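Local atomic coordinates of cytochrome P450 (PDB entry 5L92), a protein that binds heme and steroids such as corticosterone and oxidises steroids, probably as a heme-dependent monooxygenase. Residues A[318-323]-A[341-346]; A[280-285]-A[331-336]. All coordinates share one frame; numbering follows the deposited sequence.

Both contacts lie in the part of the P450 fold where helix 275-285 meets the chain leading to the Cys-ligand loop. Contact 1 lies next to the heme, with Ala-344, Phe-345 and Gly-346 in the heme pocket. The side chain of Ala-344 is about 8 Å from that of Cys-352, the axial ligand of the iron. Contact 2 is one layer further out and holds the ExxR pair, Glu-281 and Arg-284. The centres of the two contacts are about 11 Å apart. Arg-284 NH1 reaches His-321 O at 2.8 Å, a probable hydrogen bond. Arg-322 NH1 forms a salt bridge of 2.9 Å with Glu-331 OE1. Along the chain the four segments alternate.

Contact 1. Residues A[318-323]-A[341-346]; sequences GSAHRD and VHMAFG. With HEM (protoporphyrin IX containing Fe), chain C.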
ATOM      1  N   GLY A 318      -7.424   1.614   9.346  1.00 24.22           N
ATOM      2  CA  GLY A 318      -8.784   1.690   8.837  1.00 25.09           C
ATOM      3  C   GLY A 318      -9.822   2.025   9.902  1.00 25.11           C
ATOM      4  O   GLY A 318     -10.772   2.780   9.648  1.00 25.73           O
ATOM      5  N   SER A 319      -9.653   1.482  11.104  1.00 24.75           N
ATOM      6  CA  SER A 319     -10.508   1.825  12.233  1.00 25.82           C
ATOM      7  C   SER A 319     -10.231   3.226  12.772  1.00 26.52           C
ATOM      8  O   SER A 319     -11.163   4.002  13.021  1.00 26.64           O
ATOM      9  CB  SER A 319     -10.317   0.789  13.336  1.00 25.37           C
ATOM     10  OG  SER A 319     -11.235   1.006  14.390  1.00 26.43           O
ATOM     11  N   ALA A 320      -8.955   3.541  13.007  1.00 24.77           N
ATOM     12  CA  ALA A 320      -8.570   4.871  13.462  1.00 25.86           C
ATOM     13  C   ALA A 320      -9.147   5.959  12.571  1.00 26.56           C
ATOM     14  O   ALA A 320      -9.454   7.060  13.047  1.00 27.53           O
ATOM     15  CB  ALA A 320      -7.046   5.006  13.497  1.00 25.81           C
ATOM     16  N   HIS A 321      -9.241   5.692  11.260  1.00 25.25           N
ATOM     17  CA  HIS A 321      -9.668   6.678  10.283  1.00 26.11           C
ATOM     18  C   HIS A 321     -11.156   7.011  10.378  1.00 26.49           C
ATOM     19  O   HIS A 321     -11.584   7.964   9.708  1.00 27.01           O
ATOM     20  CB  HIS A 321      -9.378   6.169   8.881  1.00 25.21           C
ATOM     21  CG  HIS A 321      -7.931   6.158   8.519  1.00 25.45           C
ATOM     22  ND1 HIS A 321      -7.438   5.435   7.453  1.00 24.52           N
ATOM     23  CD2 HIS A 321      -6.867   6.757   9.101  1.00 25.60           C
ATOM     24  CE1 HIS A 321      -6.136   5.633   7.367  1.00 24.56           C
ATOM     25  NE2 HIS A 321      -5.761   6.414   8.363  1.00 25.55           N
ATOM     26  N   ARG A 322     -11.926   6.198  11.122  1.00 26.90           N
ATOM     27  CA  ARG A 322     -13.351   6.352  11.373  1.00 29.89           C
ATOM     28  C   ARG A 322     -13.661   6.765  12.822  1.00 30.44           C
ATOM     29  O   ARG A 322     -14.810   6.683  13.250  1.00 31.63           O
ATOM     30  CB  ARG A 322     -14.085   5.045  11.063  1.00 31.21           C
ATOM     31  CG  ARG A 322     -13.867   4.413   9.700  1.00 31.19           C
ATOM     32  CD  ARG A 322     -14.473   5.223   8.597  1.00 31.34           C
ATOM     33  NE  ARG A 322     -14.427   4.603   7.269  1.00 28.37           N
ATOM     34  CZ  ARG A 322     -15.487   4.093   6.644  1.00 28.57           C
ATOM     35  NH1 ARG A 322     -16.690   4.100   7.205  1.00 31.23           N
ATOM     36  NH2 ARG A 322     -15.353   3.599   5.444  1.00 25.87           N
ATOM     37  N   ASP A 323     -12.664   7.187  13.580  1.00 29.77           N
ATOM     38  CA  ASP A 323     -12.808   7.514  14.990  1.00 31.44           C
ATOM     39  C   ASP A 323     -13.452   8.899  15.129  1.00 33.03           C
ATOM     40  O   ASP A 323     -12.915   9.891  14.614  1.00 32.45           O
ATOM     41  CB  ASP A 323     -11.413   7.473  15.621  1.00 30.24           C
ATOM     42  CG  ASP A 323     -11.429   7.626  17.129  1.00 31.93           C
ATOM     43  OD1 ASP A 323     -12.238   8.433  17.642  1.00 33.11           O
ATOM     44  OD2 ASP A 323     -10.609   6.945  17.801  1.00 29.16           O
ATOM     45  N   VAL A 341      -6.339  14.163   9.130  1.00 31.01           N
ATOM     46  CA  VAL A 341      -5.011  13.783   9.578  1.00 31.71           C
ATOM     47  C   VAL A 341      -4.984  12.270   9.645  1.00 30.19           C
ATOM     48  O   VAL A 341      -4.878  11.680  10.713  1.00 30.10           O
ATOM     49  CB  VAL A 341      -4.627  14.439  10.914  1.00 35.37           C
ATOM     50  CG1 VAL A 341      -3.143  14.119  11.217  1.00 36.29           C
ATOM     51  CG2 VAL A 341      -4.796  16.002  10.823  1.00 34.86           C
ATOM     52  N   HIS A 342      -5.118  11.639   8.493  1.00 29.04           N
ATOM     53  CA  HIS A 342      -5.172  10.201   8.479  1.00 28.82           C
ATOM     54  C   HIS A 342      -3.752   9.633   8.553  1.00 28.06           C
ATOM     55  O   HIS A 342      -2.753  10.344   8.450  1.00 27.23           O
ATOM     56  CB  HIS A 342      -5.883   9.740   7.235  1.00 27.64           C
ATOM     57  CG  HIS A 342      -5.148  10.128   6.006  1.00 27.11           C
ATOM     58  ND1 HIS A 342      -4.002   9.477   5.596  1.00 26.40           N
ATOM     59  CD2 HIS A 342      -5.317  11.172   5.164  1.00 27.46           C
ATOM     60  CE1 HIS A 342      -3.536  10.066   4.512  1.00 27.01           C
ATOM     61  NE2 HIS A 342      -4.317  11.094   4.226  1.00 27.21           N
ATOM     62  N   MET A 343      -3.687   8.330   8.776  1.00 27.52           N
ATOM     63  CA  MET A 343      -2.436   7.601   8.905  1.00 27.32           C
ATOM     64  C   MET A 343      -2.331   6.522   7.832  1.00 26.29           C
ATOM     65  O   MET A 343      -1.778   5.458   8.074  1.00 26.55           O
ATOM     66  CB  MET A 343      -2.338   6.991  10.316  1.00 27.36           C
ATOM     67  CG  MET A 343      -2.136   8.065  11.387  1.00 31.63           C
ATOM     68  SD  MET A 343      -1.916   7.525  13.096  1.00 30.80           S
ATOM     69  CE  MET A 343      -3.617   7.133  13.524  1.00 29.97           C
ATOM     70  N   ALA A 344      -2.878   6.776   6.649  1.00 25.02           N
ATOM     71  CA  ALA A 344      -2.923   5.736   5.640  1.00 24.83           C
ATOM     72  C   ALA A 344      -1.522   5.390   5.147  1.00 24.22           C
ATOM     73  O   ALA A 344      -1.323   4.310   4.600  1.00 23.05           O
ATOM     74  CB  ALA A 344      -3.839   6.161   4.489  1.00 23.75           C
ATOM     75  N   PHE A 345      -0.555   6.281   5.347  1.00 25.13           N
ATOM     76  CA  PHE A 345       0.840   6.025   5.051  1.00 25.71           C
ATOM     77  C   PHE A 345       1.635   5.668   6.298  1.00 25.89           C
ATOM     78  O   PHE A 345       2.868   5.687   6.262  1.00 25.95           O
ATOM     79  CB  PHE A 345       1.470   7.247   4.385  1.00 25.81           C
ATOM     80  CG  PHE A 345       0.932   7.532   3.016  1.00 26.12           C
ATOM     81  CD1 PHE A 345       1.091   6.631   1.998  1.00 25.61           C
ATOM     82  CD2 PHE A 345       0.234   8.715   2.761  1.00 28.15           C
ATOM     83  CE1 PHE A 345       0.597   6.895   0.746  1.00 25.64           C
ATOM     84  CE2 PHE A 345      -0.247   8.982   1.486  1.00 27.05           C
ATOM     85  CZ  PHE A 345      -0.082   8.069   0.495  1.00 27.30           C
ATOM     86  N   GLY A 346       0.960   5.366   7.398  1.00 26.01           N
ATOM     87  CA  GLY A 346       1.649   5.145   8.638  1.00 27.91           C
ATOM     88  C   GLY A 346       1.882   6.452   9.369  1.00 29.51           C
ATOM     89  O   GLY A 346       1.224   7.445   9.133  1.00 29.03           O
TER
HETATM   90  CHA HEM C 501       5.943   2.104   4.197  1.00 26.11           C
HETATM   91  CHB HEM C 501       1.306   2.573   2.713  1.00 24.31           C
HETATM   92  CHC HEM C 501       2.741   3.403  -1.799  1.00 25.51           C
HETATM   93  CHD HEM C 501       7.272   2.440  -0.389  1.00 26.34           C
HETATM   94  C1A HEM C 501       4.557   2.212   4.178  1.00 25.59           C
HETATM   95  C2A HEM C 501       3.702   2.174   5.344  1.00 25.52           C
HETATM   96  C3A HEM C 501       2.431   2.289   4.932  1.00 25.46           C
HETATM   97  C4A HEM C 501       2.432   2.433   3.495  1.00 25.00           C
HETATM   98  CMA HEM C 501       1.179   2.298   5.832  1.00 25.60           C
HETATM   99  CAA HEM C 501       4.173   2.004   6.815  1.00 25.60           C
HETATM  100  CBA HEM C 501       4.744   0.612   7.088  1.00 26.25           C
HETATM  101  CGA HEM C 501       4.886   0.335   8.562  1.00 27.06           C
HETATM  102  O1A HEM C 501       4.863   1.265   9.378  1.00 25.97           O
HETATM  103  O2A HEM C 501       5.004  -0.837   8.957  1.00 28.18           O
HETATM  104  C1B HEM C 501       1.258   2.885   1.375  1.00 24.65           C
HETATM  105  C2B HEM C 501       0.092   3.282   0.598  1.00 25.53           C
HETATM  106  C3B HEM C 501       0.515   3.493  -0.659  1.00 25.72           C
HETATM  107  C4B HEM C 501       1.940   3.228  -0.705  1.00 25.22           C
HETATM  108  CMB HEM C 501      -1.329   3.456   1.167  1.00 24.70           C
HETATM  109  CAB HEM C 501      -0.257   3.973  -1.906  1.00 25.76           C
HETATM  110  CBB HEM C 501      -1.398   4.678  -1.832  1.00 27.93           C
HETATM  111  C1C HEM C 501       4.104   3.218  -1.809  1.00 25.88           C
HETATM  112  C2C HEM C 501       4.950   3.257  -2.971  1.00 26.40           C
HETATM  113  C3C HEM C 501       6.187   3.011  -2.578  1.00 27.20           C
HETATM  114  C4C HEM C 501       6.184   2.755  -1.164  1.00 25.62           C
HETATM  115  CMC HEM C 501       4.531   3.588  -4.427  1.00 26.76           C
HETATM  116  CAC HEM C 501       7.359   2.952  -3.566  1.00 27.57           C
HETATM  117  CBC HEM C 501       8.405   3.756  -3.409  1.00 32.84           C
HETATM  118  C1D HEM C 501       7.320   2.260   0.963  1.00 26.38           C
HETATM  119  C2D HEM C 501       8.519   1.953   1.716  1.00 27.87           C
HETATM  120  C3D HEM C 501       8.170   1.862   3.007  1.00 28.09           C
HETATM  121  C4D HEM C 501       6.731   2.095   3.080  1.00 27.22           C
HETATM  122  CMD HEM C 501       9.910   1.772   1.051  1.00 27.92           C
HETATM  123  CAD HEM C 501       9.067   1.557   4.233  1.00 28.95           C
HETATM  124  CBD HEM C 501       9.555   2.859   4.899  1.00 29.65           C
HETATM  125  CGD HEM C 501      10.315   2.638   6.192  1.00 31.41           C
HETATM  126  O1D HEM C 501      11.081   3.535   6.613  1.00 32.45           O
HETATM  127  O2D HEM C 501      10.162   1.581   6.856  1.00 31.70           O
HETATM  128  NA  HEM C 501       3.768   2.378   3.048  1.00 26.91           N
HETATM  129  NB  HEM C 501       2.352   2.848   0.538  1.00 25.96           N
HETATM  130  NC  HEM C 501       4.894   2.896  -0.719  1.00 27.49           N
HETATM  131  ND  HEM C 501       6.256   2.302   1.826  1.00 27.57           N
HETATM  132 FE   HEM C 501       4.342   2.700   1.151  1.00 22.92          FE
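Ala-320 and His-321 meet His-342, Met-343 and Ala-344, joining the short helical segment after strand 312-315 and the type I turn 320-323 to the chain that enters the Cys-ligand loop of the P450 fold. Ala-320 CB packs against the methyl of Met-343, CE, at 4.0 Å. Helix 52-60 also touches both side chains. His-321 makes the main contact. Its CG lies anti to the carbonyl carbon (chi1 -72°), which sends the ring toward 342-344, where NE2 accepts a hydrogen bond from Met-343 N at 2.9 Å. The N-H comes in 20° out of the ring plane. On the other ring nitrogen, ND1 is hydrogen-bonded to Ser-287 OG, so both nitrogens of this buried ring have partners. The His-342 ring turns its edge to the face of His-321 in an offset edge-to-face pair, with planes at 87°. His-342 ND1 accepts from Ala-344 N, close to its ring plane, while NE2 bonds to Glu-280. These bonds fix the N-H groups of Met-343 and Ala-344, just before Phe-345 and Gly-346 of the heme pocket. Ala-344 O lies 3.4 Å from the heme methyl CMA. Ala-344 CB touches His-321 CE1 at 3.7 Å.

Contact 2. Residues A[280-285]-A[331-336]; sequences EEVLRY and EVFKID
One face of the Tyr-285 ring carries Phe-333 CB, 4.0 Å above its centre and almost on the ring normal, a CH-pi contact. The Phe-333 ring turns its edge to the same tyrosine in an edge-to-face pair, with planes at 65°. Phe-333 CG is anti to the backbone N (chi1 -176°), which directs the ring toward the helix. Val-282 CG2 meets the edge of the phenylalanine at CE1, 3.9 Å away. The aliphatic CG of Glu-281 lies obliquely against it, 3.5 Å from Phe-333 CD1. The guanidinium of Arg-284 holds the Glu-281 carboxylate side-on in a salt bridge. NE meets OE1 on its syn side at 2.8 Å, and NH2 reaches OE2 from above the carboxylate plane at 3.0 Å. This is the ExxR motif of the P450 K helix. Glu-281 OE2 also accepts a hydrogen bond from Lys-334 N at 2.8 Å, on its anti side and nearly straight (167°). Arg-337 adds a salt bridge to the same oxygen, consistent with the Glu-Arg-Arg triad of P450s. This dense set of donors would be expected to keep the carboxylate charged. A water accepts from Phe-333 N at 2.8 Å. The contact joins the C-terminal part of helix 275-285 to loop 331-336, which leads on toward the meander. Helix 247-260 packs on Val-282 and Phe-333, and helix 262-270 on Phe-333 and Ile-335.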
ATOM      1  N   GLU A 280      -7.195  12.346  -0.593  1.00 26.39           N
ATOM      2  CA  GLU A 280      -6.898  12.186   0.820  1.00 26.86           C
ATOM      3  C   GLU A 280      -8.072  11.568   1.565  1.00 26.68           C
ATOM      4  O   GLU A 280      -7.870  10.825   2.540  1.00 24.79           O
ATOM      5  CB  GLU A 280      -6.524  13.532   1.442  1.00 27.23           C
ATOM      6  CG  GLU A 280      -5.260  14.188   0.848  1.00 27.11           C
ATOM      7  CD  GLU A 280      -4.004  13.288   0.932  1.00 28.44           C
ATOM      8  OE1 GLU A 280      -3.594  12.878   2.036  1.00 29.24           O
ATOM      9  OE2 GLU A 280      -3.422  13.006  -0.115  1.00 28.05           O
ATOM     10  N   GLU A 281      -9.297  11.855   1.123  1.00 26.54           N
ATOM     11  CA  GLU A 281     -10.462  11.279   1.766  1.00 27.40           C
ATOM     12  C   GLU A 281     -10.710   9.843   1.303  1.00 27.56           C
ATOM     13  O   GLU A 281     -11.301   9.086   2.051  1.00 26.73           O
ATOM     14  CB  GLU A 281     -11.669  12.226   1.563  1.00 29.65           C
ATOM     15  CG  GLU A 281     -13.060  11.739   1.967  1.00 30.51           C
ATOM     16  CD  GLU A 281     -13.213  11.671   3.445  1.00 31.45           C
ATOM     17  OE1 GLU A 281     -12.176  11.680   4.119  1.00 35.49           O
ATOM     18  OE2 GLU A 281     -14.342  11.655   3.940  1.00 29.77           O
ATOM     19  N   VAL A 282     -10.203   9.404   0.155  1.00 26.41           N
ATOM     20  CA  VAL A 282     -10.155   7.957  -0.081  1.00 26.40           C
ATOM     21  C   VAL A 282      -9.111   7.294   0.821  1.00 25.20           C
ATOM     22  O   VAL A 282      -9.377   6.253   1.433  1.00 23.82           O
ATOM     23  CB  VAL A 282      -9.895   7.641  -1.555  1.00 26.29           C
ATOM     24  CG1 VAL A 282      -9.924   6.140  -1.763  1.00 24.46           C
ATOM     25  CG2 VAL A 282     -10.941   8.319  -2.444  1.00 26.24           C
ATOM     26  N   LEU A 283      -7.912   7.888   0.929  1.00 25.40           N
ATOM     27  CA  LEU A 283      -6.910   7.329   1.836  1.00 25.20           C
ATOM     28  C   LEU A 283      -7.463   7.116   3.240  1.00 24.71           C
ATOM     29  O   LEU A 283      -7.013   6.218   3.962  1.00 24.15           O
ATOM     30  CB  LEU A 283      -5.690   8.252   1.919  1.00 25.10           C
ATOM     31  CG  LEU A 283      -4.845   8.183   0.651  1.00 25.57           C
ATOM     32  CD1 LEU A 283      -3.919   9.390   0.537  1.00 26.42           C
ATOM     33  CD2 LEU A 283      -4.037   6.860   0.623  1.00 25.19           C
ATOM     34  N   ARG A 284      -8.403   7.946   3.656  1.00 24.33           N
ATOM     35  CA  ARG A 284      -9.033   7.802   4.975  1.00 25.50           C
ATOM     36  C   ARG A 284     -10.138   6.746   4.953  1.00 24.21           C
ATOM     37  O   ARG A 284     -10.216   5.893   5.849  1.00 23.31           O
ATOM     38  CB  ARG A 284      -9.623   9.162   5.418  1.00 25.73           C
ATOM     39  CG  ARG A 284     -10.027   9.196   6.896  1.00 26.21           C
ATOM     40  CD  ARG A 284     -11.079  10.286   7.289  1.00 27.00           C
ATOM     41  NE  ARG A 284     -12.353  10.233   6.548  1.00 27.75           N
ATOM     42  CZ  ARG A 284     -13.493   9.717   7.010  1.00 28.61           C
ATOM     43  NH1 ARG A 284     -13.574   9.178   8.214  1.00 28.16           N
ATOM     44  NH2 ARG A 284     -14.569   9.727   6.253  1.00 28.28           N
ATOM     45  N   TYR A 285     -11.010   6.808   3.939  1.00 23.75           N
ATOM     46  CA  TYR A 285     -12.288   6.102   3.906  1.00 25.48           C
ATOM     47  C   TYR A 285     -12.158   4.671   3.393  1.00 24.70           C
ATOM     48  O   TYR A 285     -12.838   3.774   3.897  1.00 23.22           O
ATOM     49  CB  TYR A 285     -13.280   6.902   3.036  1.00 25.79           C
ATOM     50  CG  TYR A 285     -14.734   6.526   3.204  1.00 26.66           C
ATOM     51  CD1 TYR A 285     -15.481   6.967   4.299  1.00 27.56           C
ATOM     52  CD2 TYR A 285     -15.359   5.743   2.267  1.00 27.77           C
ATOM     53  CE1 TYR A 285     -16.823   6.614   4.424  1.00 28.29           C
ATOM     54  CE2 TYR A 285     -16.670   5.411   2.371  1.00 28.36           C
ATOM     55  CZ  TYR A 285     -17.405   5.833   3.443  1.00 28.85           C
ATOM     56  OH  TYR A 285     -18.711   5.452   3.510  1.00 28.85           O
ATOM     57  N   GLU A 331     -18.334   8.322   9.283  1.00 33.10           N
ATOM     58  CA  GLU A 331     -18.789   7.356   8.329  1.00 32.91           C
ATOM     59  C   GLU A 331     -19.234   7.991   6.995  1.00 29.72           C
ATOM     60  O   GLU A 331     -19.720   7.330   6.134  1.00 28.27           O
ATOM     61  CB  GLU A 331     -19.828   6.420   8.956  1.00 36.64           C
ATOM     62  CG  GLU A 331     -19.496   5.795  10.335  1.00 41.90           C
ATOM     63  CD  GLU A 331     -18.257   4.827  10.437  1.00 60.47           C
ATOM     64  OE1 GLU A 331     -18.131   3.862   9.727  1.00 59.71           O
ATOM     65  OE2 GLU A 331     -17.416   4.971  11.325  1.00 61.43           O
ATOM     66  N   VAL A 332     -19.019   9.285   6.844  1.00 29.72           N
ATOM     67  CA  VAL A 332     -19.360   9.994   5.648  1.00 29.56           C
ATOM     68  C   VAL A 332     -18.188  10.429   4.807  1.00 29.59           C
ATOM     69  O   VAL A 332     -17.323  11.117   5.246  1.00 29.11           O
ATOM     70  CB  VAL A 332     -20.225  11.228   5.959  1.00 29.95           C
ATOM     71  CG1 VAL A 332     -20.596  11.962   4.715  1.00 31.43           C
ATOM     72  CG2 VAL A 332     -21.482  10.811   6.658  1.00 31.04           C
ATOM     73  N   PHE A 333     -18.226  10.001   3.573  1.00 29.31           N
ATOM     74  CA  PHE A 333     -17.255  10.379   2.572  1.00 30.31           C
ATOM     75  C   PHE A 333     -17.471  11.842   2.164  1.00 31.64           C
ATOM     76  O   PHE A 333     -18.469  12.197   1.641  1.00 31.63           O
ATOM     77  CB  PHE A 333     -17.352   9.461   1.379  1.00 29.88           C
ATOM     78  CG  PHE A 333     -16.335   9.697   0.340  1.00 29.89           C
ATOM     79  CD1 PHE A 333     -15.062   9.244   0.480  1.00 29.51           C
ATOM     80  CD2 PHE A 333     -16.661  10.351  -0.800  1.00 29.96           C
ATOM     81  CE1 PHE A 333     -14.144   9.447  -0.490  1.00 29.33           C
ATOM     82  CE2 PHE A 333     -15.744  10.567  -1.774  1.00 30.98           C
ATOM     83  CZ  PHE A 333     -14.486  10.114  -1.622  1.00 29.96           C
ATOM     84  N   LYS A 334     -16.498  12.679   2.417  1.00 30.80           N
ATOM     85  CA  LYS A 334     -16.604  14.108   2.101  1.00 33.00           C
ATOM     86  C   LYS A 334     -15.397  14.524   1.266  1.00 31.96           C
ATOM     87  O   LYS A 334     -14.284  14.622   1.800  1.00 31.73           O
ATOM     88  CB  LYS A 334     -16.663  14.949   3.377  1.00 33.73           C
ATOM     89  CG  LYS A 334     -17.854  14.690   4.286  1.00 35.19           C
ATOM     90  CD  LYS A 334     -17.854  15.661   5.495  1.00 38.40           C
ATOM     91  CE  LYS A 334     -18.904  15.331   6.548  1.00 43.41           C
ATOM     92  NZ  LYS A 334     -18.506  15.897   7.884  1.00 47.04           N
ATOM     93  N   ILE A 335     -15.590  14.790  -0.032  1.00 32.53           N
ATOM     94  CA  ILE A 335     -14.407  15.054  -0.855  1.00 32.68           C
ATOM     95  C   ILE A 335     -13.647  16.279  -0.385  1.00 32.34           C
ATOM     96  O   ILE A 335     -12.506  16.473  -0.800  1.00 30.63           O
ATOM     97  CB  ILE A 335     -14.687  15.254  -2.360  1.00 33.86           C
ATOM     98  CG1 ILE A 335     -15.652  16.429  -2.623  1.00 36.38           C
ATOM     99  CG2 ILE A 335     -15.102  13.962  -3.062  1.00 32.08           C
ATOM    100  CD1 ILE A 335     -15.742  16.777  -4.148  1.00 37.01           C
ATOM    101  N   ASP A 336     -14.266  17.157   0.413  1.00 32.64           N
ATOM    102  CA  ASP A 336     -13.615  18.384   0.860  1.00 33.05           C
ATOM    103  C   ASP A 336     -13.178  18.299   2.309  1.00 32.48           C
ATOM    104  O   ASP A 336     -12.845  19.331   2.899  1.00 32.96           O
ATOM    105  CB  ASP A 336     -14.540  19.604   0.647  1.00 34.38           C
ATOM    106  CG  ASP A 336     -15.894  19.485   1.378  1.00 36.21           C
ATOM    107  OD1 ASP A 336     -16.366  18.372   1.689  1.00 35.30           O
ATOM    108  OD2 ASP A 336     -16.510  20.540   1.619  1.00 40.47           O
TER
HETATM  109  O   HOH W   1     -20.287   8.334   2.725  1.00 30.99           O